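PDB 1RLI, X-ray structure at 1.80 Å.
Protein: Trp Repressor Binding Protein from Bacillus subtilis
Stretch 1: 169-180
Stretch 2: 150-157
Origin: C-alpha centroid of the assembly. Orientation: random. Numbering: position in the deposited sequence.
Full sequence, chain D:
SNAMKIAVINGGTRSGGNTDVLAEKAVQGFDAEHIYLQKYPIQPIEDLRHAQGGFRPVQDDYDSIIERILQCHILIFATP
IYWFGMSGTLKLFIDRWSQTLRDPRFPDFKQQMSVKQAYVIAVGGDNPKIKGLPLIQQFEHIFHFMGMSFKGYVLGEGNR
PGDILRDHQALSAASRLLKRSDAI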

# COMPACT_ATOMS: atom_id res chain seq x y z
N GLN D 169 -4.68 -2.08 23.07
CA GLN D 169 -4.00 -1.12 22.20
C GLN D 169 -5.06 -0.40 21.34
O GLN D 169 -5.00 0.81 21.15
CB GLN D 169 -3.02 -1.84 21.27
CG GLN D 169 -1.76 -2.35 21.95
CD GLN D 169 -0.88 -3.17 21.01
OE1 GLN D 169 -0.49 -2.71 19.94
NE2 GLN D 169 -0.57 -4.39 21.42
N ALA D 170 -6.03 -1.16 20.83
CA ALA D 170 -7.08 -0.57 20.00
C ALA D 170 -8.05 0.27 20.81
O ALA D 170 -8.49 1.33 20.37
CB ALA D 170 -7.84 -1.68 19.24
N LEU D 171 -8.39 -0.20 22.00
CA LEU D 171 -9.32 0.56 22.84
C LEU D 171 -8.77 1.93 23.21
O LEU D 171 -9.50 2.92 23.18
CB LEU D 171 -9.67 -0.22 24.11
CG LEU D 171 -10.52 -1.49 23.95
CD1 LEU D 171 -10.62 -2.19 25.30
CD2 LEU D 171 -11.90 -1.12 23.45
N SER D 172 -7.48 2.00 23.56
CA SER D 172 -6.89 3.29 23.93
C SER D 172 -6.64 4.14 22.71
O SER D 172 -6.69 5.37 22.79
CB SER D 172 -5.59 3.09 24.72
OG SER D 172 -4.68 2.30 23.99
N ALA D 173 -6.37 3.50 21.58
CA ALA D 173 -6.14 4.22 20.33
C ALA D 173 -7.46 4.89 19.92
O ALA D 173 -7.47 6.03 19.43
CB ALA D 173 -5.70 3.26 19.25
N ALA D 174 -8.57 4.19 20.11
CA ALA D 174 -9.88 4.74 19.75
C ALA D 174 -10.24 5.90 20.69
O ALA D 174 -10.78 6.92 20.26
CB ALA D 174 -10.95 3.63 19.80
N SER D 175 -9.93 5.76 21.97
CA SER D 175 -10.22 6.82 22.93
C SER D 175 -9.45 8.08 22.60
O SER D 175 -9.88 9.19 22.89
CB SER D 175 -9.85 6.39 24.35
OG SER D 175 -10.73 5.38 24.80
N ARG D 176 -8.28 7.91 21.99
CA ARG D 176 -7.46 9.05 21.63
C ARG D 176 -7.55 9.38 20.16
O ARG D 176 -6.72 10.10 19.63
CB ARG D 176 -6.00 8.77 22.03
CG ARG D 176 -5.86 8.46 23.52
CD ARG D 176 -4.45 8.02 23.88
NE ARG D 176 -4.27 7.95 25.34
CZ ARG D 176 -4.87 7.08 26.13
NH1 ARG D 176 -5.70 6.17 25.63
NH2 ARG D 176 -4.65 7.12 27.44
N LEU D 177 -8.58 8.86 19.49
CA LEU D 177 -8.72 9.07 18.06
C LEU D 177 -8.84 10.51 17.60
O LEU D 177 -8.11 10.95 16.72
CB LEU D 177 -9.93 8.30 17.53
CG LEU D 177 -10.04 8.29 16.00
CD1 LEU D 177 -8.79 7.66 15.37
CD2 LEU D 177 -11.28 7.52 15.61
N LEU D 178 -9.78 11.24 18.17
CA LEU D 178 -9.99 12.62 17.75
C LEU D 178 -8.83 13.53 18.11
O LEU D 178 -8.50 13.68 19.28
CB LEU D 178 -11.30 13.15 18.33
CG LEU D 178 -12.58 12.52 17.77
CD1 LEU D 178 -12.54 12.55 16.25
CD2 LEU D 178 -12.71 11.10 18.24
N LYS D 179 -8.22 14.14 17.09
CA LYS D 179 -7.10 15.05 17.30
C LYS D 179 -7.51 16.19 18.21
O LYS D 179 -8.69 16.54 18.29
CB LYS D 179 -6.58 15.62 15.97
CG LYS D 179 -5.76 14.65 15.14
CD LYS D 179 -4.98 15.37 14.04
CE LYS D 179 -4.14 14.39 13.22
NZ LYS D 179 -3.33 15.08 12.17
N ARG D 180 -6.54 16.78 18.89
CA ARG D 180 -6.81 17.88 19.81
C ARG D 180 -5.73 18.95 19.73
O ARG D 180 -6.08 20.15 19.80
CB ARG D 180 -6.91 17.35 21.24
CG ARG D 180 -5.67 16.64 21.73
CD ARG D 180 -5.95 15.87 23.01
NE ARG D 180 -6.47 16.72 24.08
CZ ARG D 180 -6.73 16.29 25.31
NH1 ARG D 180 -6.51 15.02 25.63
NH2 ARG D 180 -7.21 17.13 26.22
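Stretch 2 (150-157) FKGYVLGE

How does the backbone of stretch 2 run against that of stretch 1? Residues 150-157 belong to a strand that begins earlier in the chain, its backbone extended except at Lys151, where phi/psi is -81/-26, while 169-175 close a helix that also begins earlier; from Arg176 the backbone leaves helical geometry and continues as a loop. Helix and strand run nearly antiparallel, with 157° between their N-to-C directions (signed crossing angle -157°) and a closest axial approach of 8.0 Å. The register therefore descends along the strand as it climbs the helix: the CA of Ala170 lies 5.1 Å from the CA of Gly156, the CA of Ala174 lies 6.2 Å from the CA of Val154, and the CA of Leu177 lies 6.6 Å from the CA of Gly152. The loop keeps the same order, pairing Lys179 with Lys151.

What brings the helix so near the strand at Gly156? Ala170 turns its small side chain toward the strand, and its CB packs 3.8 Å from the CA of Gly156. Glycine leaves this place open: an ideal CB built on Gly156 would sit only 3.4 Å from the CB of Ala170, a tight fit.

Which strand residue carries most of the packing? Val154, whose CA-to-CB bond points toward stretch 1, loses more area to the contact than any other residue in either stretch. Its CG1 meets the CB of Ala173 at 3.9 Å and the CB of Ala170 at 4.3 Å. Its CG2 lies 3.7 Å from the CD1 of Leu177 and 4.4 Å from the CB of Ala174. One branched side chain thus touches residues on successive turns of the helix and the leucine just beyond it. The neighbours Tyr153 and Leu155 point away, so the sides alternate from 153 to 155.

How does the contact continue past the end of the helix? The CA-to-CB bond of Leu177 points sideways, but the side chain, with chi1 t and chi2 p, brings its end nearer the strand, so that CD1 comes within 3.7 Å of the N of Tyr153 and 3.9 Å of the C of Gly152. Farther along, Lys179 lays its extended chain beside Lys151: the CE of Lys179 is 3.2 Å from the O of Lys151, and the CD of Lys179 is 4.4 Å from the CD of Lys151. No hydrogen bond joins the stretches, which bury 375 Å² in all, both sides summed; van der Waals packing makes the contact, with apolar side chains meeting each other around Val154 and side chains also resting on backbone atoms along its length.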

# COMPACT_ATOMS: atom_id res chain seq x y z
N PHE D 150 -7.90 13.29 6.02
CA PHE D 150 -7.90 11.98 6.68
C PHE D 150 -7.05 12.19 7.90
O PHE D 150 -5.82 12.12 7.81
CB PHE D 150 -7.27 10.93 5.74
CG PHE D 150 -7.47 9.51 6.18
CD1 PHE D 150 -8.23 9.20 7.31
CD2 PHE D 150 -6.91 8.47 5.45
CE1 PHE D 150 -8.41 7.84 7.70
CE2 PHE D 150 -7.09 7.14 5.81
CZ PHE D 150 -7.83 6.82 6.94
N LYS D 151 -7.72 12.45 9.02
CA LYS D 151 -7.10 12.79 10.30
C LYS D 151 -6.56 11.66 11.17
O LYS D 151 -5.66 11.88 11.97
CB LYS D 151 -8.07 13.61 11.13
CG LYS D 151 -8.47 14.94 10.49
CD LYS D 151 -7.27 15.87 10.37
CE LYS D 151 -7.71 17.28 9.97
NZ LYS D 151 -6.56 18.20 9.73
N GLY D 152 -7.10 10.45 11.04
CA GLY D 152 -6.58 9.37 11.86
C GLY D 152 -7.42 8.12 11.71
O GLY D 152 -8.49 8.18 11.11
N TYR D 153 -6.92 7.00 12.22
CA TYR D 153 -7.66 5.74 12.14
C TYR D 153 -7.21 4.83 13.25
O TYR D 153 -6.22 5.09 13.94
CB TYR D 153 -7.40 5.03 10.80
CG TYR D 153 -5.95 4.64 10.62
CD1 TYR D 153 -5.45 3.42 11.09
CD2 TYR D 153 -5.06 5.54 10.02
CE1 TYR D 153 -4.08 3.12 10.97
CE2 TYR D 153 -3.71 5.25 9.90
CZ TYR D 153 -3.23 4.05 10.37
OH TYR D 153 -1.88 3.81 10.23
N VAL D 154 -7.95 3.74 13.41
CA VAL D 154 -7.62 2.71 14.37
C VAL D 154 -7.88 1.36 13.71
O VAL D 154 -8.94 1.15 13.10
CB VAL D 154 -8.49 2.82 15.66
CG1 VAL D 154 -8.13 1.66 16.61
CG2 VAL D 154 -8.27 4.16 16.34
N LEU D 155 -6.91 0.44 13.77
CA LEU D 155 -7.10 -0.91 13.23
C LEU D 155 -7.16 -1.78 14.48
O LEU D 155 -6.20 -1.82 15.26
CB LEU D 155 -5.92 -1.34 12.36
CG LEU D 155 -5.90 -0.76 10.94
CD1 LEU D 155 -4.53 -1.02 10.30
CD2 LEU D 155 -7.01 -1.42 10.10
N GLY D 156 -8.29 -2.46 14.67
CA GLY D 156 -8.47 -3.28 15.85
C GLY D 156 -8.62 -4.75 15.51
O GLY D 156 -9.05 -5.09 14.41
N GLU D 157 -8.29 -5.62 16.45
CA GLU D 157 -8.37 -7.05 16.21
C GLU D 157 -9.57 -7.68 16.90
O GLU D 157 -9.79 -7.47 18.10
CB GLU D 157 -7.06 -7.69 16.68
CG GLU D 157 -6.89 -9.15 16.31
CD GLU D 157 -5.45 -9.59 16.44
OE1 GLU D 157 -4.84 -9.32 17.50
OE2 GLU D 157 -4.93 -10.20 15.48